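Local coordinates for protein prephenate dehydrogenase (Aquifex aeolicus, PDB 2G5C) that probably catalyses the NAD-dependent oxidative decarboxylation of prephenate to 3-(4-hydroxyphenyl)pyruvate, a step of tyrosine biosynthesis, and binds NAD, at residues V4-V9 and G27-Y32; D64-S69 and A90-Q95; G10-S15 and N134-K139. One frame throughout, in Å; residues are numbered along the deposited sequence.

In the fold
All three contacts touch NAD. Contacts 1 and 2 lie in one sheet, their centres about 9 Å apart, and strands 3-7 and 65-68 run side by side to join them. Contact 1 closes before contact 2 opens along the chain, whereas contact 3, its centre about 14 Å from that of contact 1 and about 15 Å from that of contact 2, spans residues 10 to 139 and so encloses contact 2. Helix 11-22, which carries one half of contact 3, leads from strand 3-7 to strand 28-32. As in a Rossmann-type nucleotide-binding domain, the strand ends and the first turn of that helix gather around the cofactor, with loop 134-139 packed behind Phe11 and Met12.

Contact 1 of 3, residues V4-V9 and G27-Y32; sequences VLIVGV and GKIYGY. With NAD (nicotinamide-adenine-dinucleotide), chain E.
Val4 and Ile29, Leu5 and Tyr30, Ile6 and Gly31, and Val7 and Tyr32 pair across two neighbouring parallel strands. Five backbone hydrogen bonds join them, from Val4 N to Lys28 O at one end to Gly8 N and Tyr32 O, 2.8 Å, at the other. Packing is tight on the face of Ile6 and Ile29, whose side chains lie side by side, Ile6 CG1 4.0 Å from Ile29 CG2. Beta-branched residues suit this buried layer, where helix 11-22 packs through Phe16 against Ile6. Gly31 suits its place because a side chain there would run into Val9 CG2, which sits 4.0 Å from Gly31 CA. Strand 3-7, helix 11-22 and strand 28-32 form a beta-alpha-beta unit, the opening unit of a Rossmann-type fold, and Gly8 begins what appears to be its GxGxxG motif. Gly8 has a positive phi of 92°, at which a side chain would press on the preceding carbonyl, and its CA lies 3.7 Å from NAD N3A. On the other face, Val7 CG1 meets the edge of the Tyr32 ring at CD2, 4.0 Å away. CG of Tyr32 stands anti to the backbone N (chi1 165°), and farther round the ring CE2 comes within 3.5 Å of NAD N1A. The contact is looser toward Lys28, whose exposed chain leads away from Val4, and Tyr30 is partly exposed, its ring stacked with Phe61.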
loop_
_atom_site.group_PDB
_atom_site.type_symbol
_atom_site.label_atom_id
_atom_site.label_comp_id
_atom_site.label_asym_id
_atom_site.label_seq_id
_atom_site.Cartn_x
_atom_site.Cartn_y
_atom_site.Cartn_z
ATOM N N VAL A 4 5.397 -30.890 -22.889
ATOM C CA VAL A 4 4.799 -29.922 -21.980
ATOM C C VAL A 4 3.725 -29.095 -22.673
ATOM O O VAL A 4 3.952 -28.548 -23.750
ATOM C CB VAL A 4 5.865 -28.956 -21.416
ATOM C CG1 VAL A 4 5.200 -27.891 -20.546
ATOM C CG2 VAL A 4 6.903 -29.733 -20.623
ATOM N N LEU A 5 2.556 -29.005 -22.046
ATOM C CA LEU A 5 1.460 -28.224 -22.600
ATOM C C LEU A 5 1.122 -27.040 -21.706
ATOM O O LEU A 5 0.756 -27.212 -20.543
ATOM C CB LEU A 5 0.203 -29.079 -22.765
ATOM C CG LEU A 5 -1.013 -28.269 -23.235
ATOM C CD1 LEU A 5 -0.769 -27.753 -24.645
ATOM C CD2 LEU A 5 -2.268 -29.128 -23.187
ATOM N N ILE A 6 1.247 -25.842 -22.259
ATOM C CA ILE A 6 0.921 -24.629 -21.525
ATOM C C ILE A 6 -0.510 -24.260 -21.906
ATOM O O ILE A 6 -0.777 -23.941 -23.064
ATOM C CB ILE A 6 1.836 -23.449 -21.930
ATOM C CG1 ILE A 6 3.298 -23.766 -21.603
ATOM C CG2 ILE A 6 1.360 -22.169 -21.240
ATOM C CD1 ILE A 6 3.599 -23.951 -20.129
ATOM N N VAL A 7 -1.431 -24.334 -20.950
ATOM C CA VAL A 7 -2.821 -23.963 -21.216
ATOM C C VAL A 7 -2.986 -22.526 -20.746
ATOM O O VAL A 7 -2.915 -22.240 -19.548
ATOM C CB VAL A 7 -3.817 -24.870 -20.464
ATOM C CG1 VAL A 7 -5.211 -24.261 -20.519
ATOM C CG2 VAL A 7 -3.835 -26.266 -21.102
ATOM N N GLY A 8 -3.210 -21.624 -21.698
ATOM C CA GLY A 8 -3.331 -20.216 -21.373
ATOM C C GLY A 8 -1.929 -19.645 -21.512
ATOM O O GLY A 8 -1.158 -19.611 -20.548
ATOM N N VAL A 9 -1.588 -19.209 -22.720
ATOM C CA VAL A 9 -0.262 -18.665 -22.980
ATOM C C VAL A 9 -0.229 -17.155 -22.765
ATOM O O VAL A 9 -0.253 -16.377 -23.718
ATOM C CB VAL A 9 0.200 -18.982 -24.429
ATOM C CG1 VAL A 9 1.673 -18.641 -24.591
ATOM C CG2 VAL A 9 -0.042 -20.450 -24.748
ATOM N N GLY A 27 12.967 -30.710 -24.063
ATOM C CA GLY A 27 11.791 -31.324 -24.659
ATOM C C GLY A 27 10.928 -30.351 -25.436
ATOM O O GLY A 27 11.356 -29.242 -25.747
ATOM N N LYS A 28 9.706 -30.766 -25.754
ATOM C CA LYS A 28 8.781 -29.923 -26.505
ATOM C C LYS A 28 7.826 -29.161 -25.600
ATOM O O LYS A 28 7.333 -29.696 -24.605
ATOM C CB LYS A 28 7.973 -30.767 -27.495
ATOM C CG LYS A 28 8.701 -31.073 -28.798
ATOM C CD LYS A 28 8.811 -29.821 -29.657
ATOM C CE LYS A 28 9.711 -30.041 -30.864
ATOM N NZ LYS A 28 11.111 -30.349 -30.455
ATOM N N ILE A 29 7.575 -27.904 -25.950
ATOM C CA ILE A 29 6.667 -27.060 -25.188
ATOM C C ILE A 29 5.563 -26.605 -26.125
ATOM O O ILE A 29 5.808 -25.900 -27.099
ATOM C CB ILE A 29 7.389 -25.834 -24.605
ATOM C CG1 ILE A 29 8.488 -26.296 -23.644
ATOM C CG2 ILE A 29 6.399 -24.954 -23.870
ATOM C CD1 ILE A 29 9.324 -25.176 -23.068
ATOM N N TYR A 30 4.344 -27.024 -25.822
ATOM C CA TYR A 30 3.190 -26.694 -26.639
ATOM C C TYR A 30 2.271 -25.731 -25.910
ATOM O O TYR A 30 2.390 -25.539 -24.696
ATOM C CB TYR A 30 2.420 -27.975 -26.975
ATOM C CG TYR A 30 3.207 -28.967 -27.791
ATOM C CD1 TYR A 30 3.469 -28.733 -29.139
ATOM C CD2 TYR A 30 3.695 -30.140 -27.217
ATOM C CE1 TYR A 30 4.198 -29.644 -29.898
ATOM C CE2 TYR A 30 4.426 -31.058 -27.966
ATOM C CZ TYR A 30 4.674 -30.804 -29.307
ATOM O OH TYR A 30 5.396 -31.710 -30.060
ATOM N N GLY A 31 1.347 -25.136 -26.653
ATOM C CA GLY A 31 0.425 -24.203 -26.047
ATOM C C GLY A 31 -0.986 -24.291 -26.587
ATOM O O GLY A 31 -1.207 -24.649 -27.743
ATOM N N TYR A 32 -1.944 -23.985 -25.718
ATOM C CA TYR A 32 -3.357 -23.970 -26.067
ATOM C C TYR A 32 -3.911 -22.674 -25.507
ATOM O O TYR A 32 -3.751 -22.381 -24.321
ATOM C CB TYR A 32 -4.115 -25.145 -25.446
ATOM C CG TYR A 32 -5.617 -24.950 -25.491
ATOM C CD1 TYR A 32 -6.285 -24.804 -26.707
ATOM C CD2 TYR A 32 -6.362 -24.845 -24.317
ATOM C CE1 TYR A 32 -7.657 -24.550 -26.752
ATOM C CE2 TYR A 32 -7.735 -24.589 -24.350
ATOM C CZ TYR A 32 -8.372 -24.441 -25.569
ATOM O OH TYR A 32 -9.719 -24.156 -25.605
HETATM P PA NAD E . -2.979 -13.339 -18.850
HETATM O O1A NAD E . -1.650 -12.775 -19.131
HETATM O O2A NAD E . -4.162 -12.446 -19.154
HETATM O O5B NAD E . -3.063 -14.714 -19.650
HETATM C C5B NAD E . -4.226 -15.487 -19.590
HETATM C C4B NAD E . -4.350 -16.289 -20.872
HETATM O O4B NAD E . -5.555 -16.996 -20.739
HETATM C C3B NAD E . -4.516 -15.407 -22.131
HETATM O O3B NAD E . -3.486 -15.631 -23.086
HETATM C C2B NAD E . -5.923 -15.762 -22.617
HETATM O O2B NAD E . -6.140 -15.677 -24.010
HETATM C C1B NAD E . -6.044 -17.152 -22.038
HETATM N N9A NAD E . -7.376 -17.772 -21.923
HETATM C C8A NAD E . -8.565 -17.219 -21.509
HETATM N N7A NAD E . -9.520 -18.163 -21.562
HETATM C C5A NAD E . -8.965 -19.315 -22.002
HETATM C C6A NAD E . -9.451 -20.608 -22.252
HETATM N N6A NAD E . -10.722 -20.907 -22.053
HETATM N N1A NAD E . -8.581 -21.596 -22.717
HETATM C C2A NAD E . -7.233 -21.309 -22.936
HETATM N N3A NAD E . -6.743 -20.034 -22.692
HETATM C C4A NAD E . -7.605 -19.067 -22.233
HETATM O O3 NAD E . -3.110 -13.817 -17.291
HETATM P PN NAD E . -1.897 -14.246 -16.328
HETATM O O1N NAD E . -0.870 -14.924 -17.143
HETATM O O2N NAD E . -1.456 -13.032 -15.589
HETATM O O5D NAD E . -2.490 -15.262 -15.223
HETATM C C5D NAD E . -3.006 -16.528 -15.585
HETATM C C4D NAD E . -3.406 -17.381 -14.361
HETATM O O4D NAD E . -2.390 -17.315 -13.373
HETATM C C3D NAD E . -4.718 -17.050 -13.636
HETATM O O3D NAD E . -5.462 -18.259 -13.469
HETATM C C2D NAD E . -4.319 -16.454 -12.295
HETATM O O2D NAD E . -5.229 -16.780 -11.248
HETATM C C1D NAD E . -2.909 -17.007 -12.096
HETATM N N1N NAD E . -1.930 -16.118 -11.397
HETATM C C2N NAD E . -1.746 -14.826 -11.885
HETATM C C3N NAD E . -0.837 -13.965 -11.255
HETATM C C7N NAD E . -0.650 -12.578 -11.795
HETATM O O7N NAD E . 0.245 -11.763 -11.157
HETATM N N7N NAD E . -1.299 -12.109 -12.846
HETATM C C4N NAD E . -0.116 -14.434 -10.122
HETATM C C5N NAD E . -0.311 -15.747 -9.636
HETATM C C6N NAD E . -1.230 -16.585 -10.289
#

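Contact 2 of 3, residues D64-S69 and A90-Q95; sequences DFVMLS and ATVTDQ. With NAD (nicotinamide-adenine-dinucleotide), chain E.
Strands 65-68 and 91-94 run parallel, 4.5 Å apart at closest approach and 20° from alignment, joined by four good backbone hydrogen bonds and a weak fifth from Gln95 N to Leu68 O. On one face branched aliphatic chains pack over the paired strands: Val66 CB lies 4.0 Å from Val92 CG2, and Leu68 CD1 reaches Val92 CG1. On the other face the selenomethionine Met67 lies alongside Thr93, its CE 3.7 Å from Thr93 CG2. Thr93 OG1 stands anti to the backbone N (chi1 -170°) and bonds Val115 O, while CG2 lies between N and the carbonyl carbon. The flexible Met67 chain bends at chi2 and chi3, and SE meets Gln95 CG at 3.5 Å, the side chains crossing at about a right angle. Gln95 suits this place because its amide has two polar ends: OE1 lies 2.9 Å from Ser69 OG, while NE2 bonds the Tyr136 hydroxyl. An alanine in place of Gln95 would probably leave the Tyr136 hydroxyl without this donor and open a gap beside Met67 SE. Ser69 O approaches NAD C5D and Gln95 O approaches NAD C6N, so these strands end at the cofactor, as C-terminal strand ends of a Rossmann-type beta-alpha-beta unit do.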
loop_
_atom_site.group_PDB
_atom_site.type_symbol
_atom_site.label_atom_id
_atom_site.label_comp_id
_atom_site.label_asym_id
_atom_site.label_seq_id
_atom_site.Cartn_x
_atom_site.Cartn_y
_atom_site.Cartn_z
ATOM N N ASP A 64 2.127 -34.879 -21.650
ATOM C CA ASP A 64 2.165 -35.699 -20.446
ATOM C C ASP A 64 2.351 -34.830 -19.202
ATOM O O ASP A 64 2.337 -35.322 -18.074
ATOM C CB ASP A 64 3.274 -36.750 -20.547
ATOM C CG ASP A 64 4.592 -36.177 -21.019
ATOM O OD1 ASP A 64 5.516 -36.979 -21.275
ATOM O OD2 ASP A 64 4.709 -34.940 -21.136
ATOM N N PHE A 65 2.516 -33.529 -19.425
ATOM C CA PHE A 65 2.685 -32.567 -18.339
ATOM C C PHE A 65 1.914 -31.309 -18.739
ATOM O O PHE A 65 2.264 -30.649 -19.708
ATOM C CB PHE A 65 4.167 -32.232 -18.150
ATOM C CG PHE A 65 4.458 -31.484 -16.883
ATOM C CD1 PHE A 65 4.606 -32.164 -15.678
ATOM C CD2 PHE A 65 4.551 -30.095 -16.886
ATOM C CE1 PHE A 65 4.841 -31.471 -14.492
ATOM C CE2 PHE A 65 4.784 -29.391 -15.703
ATOM C CZ PHE A 65 4.929 -30.080 -14.505
ATOM N N VAL A 66 0.866 -30.984 -17.995
ATOM C CA VAL A 66 0.048 -29.823 -18.313
ATOM C C VAL A 66 0.027 -28.765 -17.209
ATOM O O VAL A 66 -0.164 -29.079 -16.036
ATOM C CB VAL A 66 -1.400 -30.261 -18.623
ATOM C CG1 VAL A 66 -2.238 -29.064 -19.040
ATOM C CG2 VAL A 66 -1.390 -31.317 -19.727
HETATM N N MSE A 67 0.224 -27.507 -17.599
HETATM C CA MSE A 67 0.218 -26.395 -16.649
HETATM C C MSE A 67 -0.921 -25.434 -16.967
HETATM O O MSE A 67 -0.827 -24.633 -17.895
HETATM C CB MSE A 67 1.549 -25.638 -16.697
HETATM C CG MSE A 67 1.609 -24.402 -15.783
HETATM SE SE MSE A 67 1.587 -24.842 -13.897
HETATM C CE MSE A 67 3.391 -25.510 -13.752
ATOM N N LEU A 68 -2.000 -25.530 -16.196
ATOM C CA LEU A 68 -3.151 -24.662 -16.382
ATOM C C LEU A 68 -2.743 -23.246 -15.976
ATOM O O LEU A 68 -2.455 -22.973 -14.802
ATOM C CB LEU A 68 -4.324 -25.163 -15.535
ATOM C CG LEU A 68 -4.778 -26.588 -15.880
ATOM C CD1 LEU A 68 -5.890 -27.009 -14.941
ATOM C CD2 LEU A 68 -5.252 -26.649 -17.324
ATOM N N SER A 69 -2.714 -22.356 -16.961
ATOM C CA SER A 69 -2.300 -20.979 -16.743
ATOM C C SER A 69 -3.295 -19.986 -17.321
ATOM O O SER A 69 -2.943 -18.854 -17.645
ATOM C CB SER A 69 -0.928 -20.769 -17.375
ATOM O OG SER A 69 -0.058 -21.828 -17.008
ATOM N N ALA A 90 -0.702 -38.868 -17.942
ATOM C CA ALA A 90 -0.380 -37.443 -17.890
ATOM C C ALA A 90 -0.499 -36.813 -16.501
ATOM O O ALA A 90 -1.261 -37.281 -15.652
ATOM C CB ALA A 90 -1.270 -36.678 -18.874
ATOM N N THR A 91 0.266 -35.745 -16.286
ATOM C CA THR A 91 0.246 -35.003 -15.026
ATOM C C THR A 91 -0.297 -33.610 -15.311
ATOM O O THR A 91 0.153 -32.946 -16.245
ATOM C CB THR A 91 1.657 -34.852 -14.426
ATOM O OG1 THR A 91 2.138 -36.133 -14.007
ATOM C CG2 THR A 91 1.629 -33.906 -13.226
ATOM N N VAL A 92 -1.267 -33.175 -14.514
ATOM C CA VAL A 92 -1.871 -31.858 -14.696
ATOM C C VAL A 92 -1.784 -31.038 -13.415
ATOM O O VAL A 92 -2.246 -31.474 -12.362
ATOM C CB VAL A 92 -3.357 -31.961 -15.096
ATOM C CG1 VAL A 92 -3.949 -30.560 -15.258
ATOM C CG2 VAL A 92 -3.501 -32.755 -16.387
ATOM N N THR A 93 -1.198 -29.846 -13.516
ATOM C CA THR A 93 -1.059 -28.966 -12.359
ATOM C C THR A 93 -1.436 -27.547 -12.798
ATOM O O THR A 93 -1.604 -27.297 -13.988
ATOM C CB THR A 93 0.395 -29.037 -11.794
ATOM O OG1 THR A 93 0.463 -28.367 -10.529
ATOM C CG2 THR A 93 1.385 -28.417 -12.766
ATOM N N ASP A 94 -1.588 -26.620 -11.855
ATOM C CA ASP A 94 -1.983 -25.262 -12.229
ATOM C C ASP A 94 -1.188 -24.130 -11.570
ATOM O O ASP A 94 -0.228 -24.356 -10.828
ATOM C CB ASP A 94 -3.480 -25.063 -11.941
ATOM C CG ASP A 94 -3.787 -24.947 -10.440
ATOM O OD1 ASP A 94 -3.349 -25.828 -9.659
ATOM O OD2 ASP A 94 -4.475 -23.977 -10.044
ATOM N N GLN A 95 -1.607 -22.905 -11.871
ATOM C CA GLN A 95 -0.992 -21.693 -11.338
ATOM C C GLN A 95 -2.062 -20.803 -10.719
ATOM O O GLN A 95 -1.763 -19.713 -10.233
ATOM C CB GLN A 95 -0.292 -20.915 -12.458
ATOM C CG GLN A 95 0.982 -21.556 -12.961
ATOM C CD GLN A 95 1.798 -20.619 -13.833
ATOM O OE1 GLN A 95 1.607 -20.548 -15.047
ATOM N NE2 GLN A 95 2.709 -19.884 -13.208
HETATM P PA NAD E . -2.979 -13.339 -18.850
HETATM O O1A NAD E . -1.650 -12.775 -19.131
HETATM O O2A NAD E . -4.162 -12.446 -19.154
HETATM O O5B NAD E . -3.063 -14.714 -19.650
HETATM C C5B NAD E . -4.226 -15.487 -19.590
HETATM C C4B NAD E . -4.350 -16.289 -20.872
HETATM O O4B NAD E . -5.555 -16.996 -20.739
HETATM C C3B NAD E . -4.516 -15.407 -22.131
HETATM O O3B NAD E . -3.486 -15.631 -23.086
HETATM C C2B NAD E . -5.923 -15.762 -22.617
HETATM O O2B NAD E . -6.140 -15.677 -24.010
HETATM C C1B NAD E . -6.044 -17.152 -22.038
HETATM N N9A NAD E . -7.376 -17.772 -21.923
HETATM C C8A NAD E . -8.565 -17.219 -21.509
HETATM N N7A NAD E . -9.520 -18.163 -21.562
HETATM C C5A NAD E . -8.965 -19.315 -22.002
HETATM C C6A NAD E . -9.451 -20.608 -22.252
HETATM N N6A NAD E . -10.722 -20.907 -22.053
HETATM N N1A NAD E . -8.581 -21.596 -22.717
HETATM C C2A NAD E . -7.233 -21.309 -22.936
HETATM N N3A NAD E . -6.743 -20.034 -22.692
HETATM C C4A NAD E . -7.605 -19.067 -22.233
HETATM O O3 NAD E . -3.110 -13.817 -17.291
HETATM P PN NAD E . -1.897 -14.246 -16.328
HETATM O O1N NAD E . -0.870 -14.924 -17.143
HETATM O O2N NAD E . -1.456 -13.032 -15.589
HETATM O O5D NAD E . -2.490 -15.262 -15.223
HETATM C C5D NAD E . -3.006 -16.528 -15.585
HETATM C C4D NAD E . -3.406 -17.381 -14.361
HETATM O O4D NAD E . -2.390 -17.315 -13.373
HETATM C C3D NAD E . -4.718 -17.050 -13.636
HETATM O O3D NAD E . -5.462 -18.259 -13.469
HETATM C C2D NAD E . -4.319 -16.454 -12.295
HETATM O O2D NAD E . -5.229 -16.780 -11.248
HETATM C C1D NAD E . -2.909 -17.007 -12.096
HETATM N N1N NAD E . -1.930 -16.118 -11.397
HETATM C C2N NAD E . -1.746 -14.826 -11.885
HETATM C C3N NAD E . -0.837 -13.965 -11.255
HETATM C C7N NAD E . -0.650 -12.578 -11.795
HETATM O O7N NAD E . 0.245 -11.763 -11.157
HETATM N N7N NAD E . -1.299 -12.109 -12.846
HETATM C C4N NAD E . -0.116 -14.434 -10.122
HETATM C C5N NAD E . -0.311 -15.747 -9.636
HETATM C C6N NAD E . -1.230 -16.585 -10.289
HETATM O O HOH W 1 3.586 -37.075 -15.975
#

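Contact 3 of 3, residues G10-S15 and N134-K139; sequences GFMGGS and NLYEGK. With NAD (nicotinamide-adenine-dinucleotide), chain E.
The Phe11 ring carries Ser15 OG over one face, 3.9 Å above its plane and offset toward the rim, and has NAD O2N near its plane at the edge. Leu135 comes to the far end of the same ring obliquely, its CD1 3.7 Å from Phe11 CZ. The Tyr136 ring turns its edge to the helix, with CE2 3.9 Å from Ser15 C, while Trp161 meets it edge-to-face, the Tyr136 hydroxyl being the one held by Gln95. Leucine suits the middle of this group because its forked end can touch several partners at once: besides the ring, CD2 lies 3.7 Å from SE of the selenomethionine Met12, whose side chain crosses that of Leu135 at about a right angle. With CG anti to the backbone N (chi1 -177°), the chain carries its fork on to these partners.

Ser15, one turn along the helix from Phe11, is small enough to admit Leu135 CD2, and its buried hydroxyl has polar partners of its own. OG donates to Phe11 O at 2.6 Å, and the backbone N of Ser15 reaches the same oxygen from the opposite face of its plane; OG also bonds Leu132 N. Met12, bent at chi2 and chi3, puts CE 3.6 Å from NAD C5N, so its pliable chain lies between the nicotinamide and the loop. The polar hold of this helix start on the cofactor comes from the backbone: Phe11 N bonds NAD O1A and Met12 N bonds NAD O1N, both nearly straight. Gly10, at the N-cap position, has no side chain to collide with NAD O5B. Amides at the first turn of a helix gripping a diphosphate, with glycines making room, are characteristic of the Rossmann-type dinucleotide-binding site.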
loop_
_atom_site.group_PDB
_atom_site.type_symbol
_atom_site.label_atom_id
_atom_site.label_comp_id
_atom_site.label_asym_id
_atom_site.label_seq_id
_atom_site.Cartn_x
_atom_site.Cartn_y
_atom_site.Cartn_z
ATOM N N GLY A 10 -0.181 -16.753 -21.500
ATOM C CA GLY A 10 -0.135 -15.344 -21.170
ATOM C C GLY A 10 1.129 -15.032 -20.398
ATOM O O GLY A 10 2.174 -15.648 -20.625
ATOM N N PHE A 11 1.038 -14.076 -19.479
ATOM C CA PHE A 11 2.182 -13.691 -18.670
ATOM C C PHE A 11 2.719 -14.867 -17.853
ATOM O O PHE A 11 3.913 -15.160 -17.879
ATOM C CB PHE A 11 1.794 -12.544 -17.728
ATOM C CG PHE A 11 2.851 -12.212 -16.720
ATOM C CD1 PHE A 11 4.076 -11.695 -17.123
ATOM C CD2 PHE A 11 2.631 -12.435 -15.366
ATOM C CE1 PHE A 11 5.070 -11.406 -16.191
ATOM C CE2 PHE A 11 3.617 -12.151 -14.426
ATOM C CZ PHE A 11 4.840 -11.633 -14.841
HETATM N N MSE A 12 1.833 -15.538 -17.127
HETATM C CA MSE A 12 2.236 -16.665 -16.297
HETATM C C MSE A 12 2.570 -17.904 -17.128
HETATM O O MSE A 12 3.626 -18.515 -16.945
HETATM C CB MSE A 12 1.136 -16.986 -15.278
HETATM C CG MSE A 12 0.785 -15.820 -14.352
HETATM SE SE MSE A 12 2.233 -15.258 -13.185
HETATM C CE MSE A 12 2.215 -16.757 -11.962
ATOM N N GLY A 13 1.674 -18.276 -18.035
ATOM C CA GLY A 13 1.927 -19.435 -18.872
ATOM C C GLY A 13 3.243 -19.240 -19.597
ATOM O O GLY A 13 4.093 -20.129 -19.626
ATOM N N GLY A 14 3.416 -18.052 -20.169
ATOM C CA GLY A 14 4.640 -17.742 -20.884
ATOM C C GLY A 14 5.869 -17.730 -19.994
ATOM O O GLY A 14 6.946 -18.136 -20.424
ATOM N N SER A 15 5.721 -17.271 -18.754
ATOM C CA SER A 15 6.856 -17.218 -17.832
ATOM C C SER A 15 7.323 -18.612 -17.438
ATOM O O SER A 15 8.525 -18.868 -17.344
ATOM C CB SER A 15 6.498 -16.420 -16.569
ATOM O OG SER A 15 6.272 -15.051 -16.871
ATOM N N ASN A 134 12.580 -15.802 -15.198
ATOM C CA ASN A 134 13.135 -15.845 -13.848
ATOM C C ASN A 134 12.067 -15.475 -12.837
ATOM O O ASN A 134 12.344 -15.358 -11.644
ATOM C CB ASN A 134 14.293 -14.859 -13.719
ATOM C CG ASN A 134 13.844 -13.421 -13.880
ATOM O OD1 ASN A 134 13.361 -13.024 -14.940
ATOM N ND2 ASN A 134 13.988 -12.633 -12.821
ATOM N N LEU A 135 10.847 -15.291 -13.328
ATOM C CA LEU A 135 9.716 -14.911 -12.493
ATOM C C LEU A 135 9.580 -15.698 -11.189
ATOM O O LEU A 135 9.094 -15.170 -10.190
ATOM C CB LEU A 135 8.420 -15.041 -13.294
ATOM C CG LEU A 135 7.153 -14.604 -12.556
ATOM C CD1 LEU A 135 7.191 -13.096 -12.318
ATOM C CD2 LEU A 135 5.927 -14.982 -13.371
ATOM N N TYR A 136 10.020 -16.950 -11.190
ATOM C CA TYR A 136 9.899 -17.793 -10.006
ATOM C C TYR A 136 11.160 -17.902 -9.148
ATOM O O TYR A 136 11.101 -18.393 -8.020
ATOM C CB TYR A 136 9.450 -19.190 -10.437
ATOM C CG TYR A 136 8.265 -19.172 -11.381
ATOM C CD1 TYR A 136 6.981 -18.879 -10.917
ATOM C CD2 TYR A 136 8.432 -19.423 -12.743
ATOM C CE1 TYR A 136 5.892 -18.839 -11.786
ATOM C CE2 TYR A 136 7.351 -19.383 -13.621
ATOM C CZ TYR A 136 6.083 -19.091 -13.135
ATOM O OH TYR A 136 5.008 -19.065 -13.993
ATOM N N GLU A 137 12.293 -17.444 -9.676
ATOM C CA GLU A 137 13.562 -17.514 -8.954
ATOM C C GLU A 137 13.478 -17.026 -7.508
ATOM O O GLU A 137 13.332 -15.833 -7.253
ATOM C CB GLU A 137 14.633 -16.710 -9.695
ATOM C CG GLU A 137 14.933 -17.208 -11.095
ATOM C CD GLU A 137 15.579 -18.581 -11.103
ATOM O OE1 GLU A 137 14.980 -19.525 -10.550
ATOM O OE2 GLU A 137 16.685 -18.717 -11.666
ATOM N N GLY A 138 13.575 -17.959 -6.567
ATOM C CA GLY A 138 13.520 -17.606 -5.159
ATOM C C GLY A 138 12.119 -17.421 -4.608
ATOM O O GLY A 138 11.923 -17.419 -3.393
ATOM N N LYS A 139 11.143 -17.260 -5.494
ATOM C CA LYS A 139 9.758 -17.073 -5.076
ATOM C C LYS A 139 9.181 -18.326 -4.419
ATOM O O LYS A 139 9.700 -19.425 -4.593
ATOM C CB LYS A 139 8.890 -16.686 -6.278
ATOM C CG LYS A 139 8.593 -15.196 -6.406
ATOM C CD LYS A 139 9.830 -14.370 -6.714
ATOM C CE LYS A 139 9.445 -12.915 -6.958
ATOM N NZ LYS A 139 10.591 -12.090 -7.430
HETATM P PA NAD E . -2.979 -13.339 -18.850
HETATM O O1A NAD E . -1.650 -12.775 -19.131
HETATM O O2A NAD E . -4.162 -12.446 -19.154
HETATM O O5B NAD E . -3.063 -14.714 -19.650
HETATM C C5B NAD E . -4.226 -15.487 -19.590
HETATM C C4B NAD E . -4.350 -16.289 -20.872
HETATM O O4B NAD E . -5.555 -16.996 -20.739
HETATM C C3B NAD E . -4.516 -15.407 -22.131
HETATM O O3B NAD E . -3.486 -15.631 -23.086
HETATM C C2B NAD E . -5.923 -15.762 -22.617
HETATM O O2B NAD E . -6.140 -15.677 -24.010
HETATM C C1B NAD E . -6.044 -17.152 -22.038
HETATM N N9A NAD E . -7.376 -17.772 -21.923
HETATM C C8A NAD E . -8.565 -17.219 -21.509
HETATM N N7A NAD E . -9.520 -18.163 -21.562
HETATM C C5A NAD E . -8.965 -19.315 -22.002
HETATM C C6A NAD E . -9.451 -20.608 -22.252
HETATM N N6A NAD E . -10.722 -20.907 -22.053
HETATM N N1A NAD E . -8.581 -21.596 -22.717
HETATM C C2A NAD E . -7.233 -21.309 -22.936
HETATM N N3A NAD E . -6.743 -20.034 -22.692
HETATM C C4A NAD E . -7.605 -19.067 -22.233
HETATM O O3 NAD E . -3.110 -13.817 -17.291
HETATM P PN NAD E . -1.897 -14.246 -16.328
HETATM O O1N NAD E . -0.870 -14.924 -17.143
HETATM O O2N NAD E . -1.456 -13.032 -15.589
HETATM O O5D NAD E . -2.490 -15.262 -15.223
HETATM C C5D NAD E . -3.006 -16.528 -15.585
HETATM C C4D NAD E . -3.406 -17.381 -14.361
HETATM O O4D NAD E . -2.390 -17.315 -13.373
HETATM C C3D NAD E . -4.718 -17.050 -13.636
HETATM O O3D NAD E . -5.462 -18.259 -13.469
HETATM C C2D NAD E . -4.319 -16.454 -12.295
HETATM O O2D NAD E . -5.229 -16.780 -11.248
HETATM C C1D NAD E . -2.909 -17.007 -12.096
HETATM N N1N NAD E . -1.930 -16.118 -11.397
HETATM C C2N NAD E . -1.746 -14.826 -11.885
HETATM C C3N NAD E . -0.837 -13.965 -11.255
HETATM C C7N NAD E . -0.650 -12.578 -11.795
HETATM O O7N NAD E . 0.245 -11.763 -11.157
HETATM N N7N NAD E . -1.299 -12.109 -12.846
HETATM C C4N NAD E . -0.116 -14.434 -10.122
HETATM C C5N NAD E . -0.311 -15.747 -9.636
HETATM C C6N NAD E . -1.230 -16.585 -10.289
#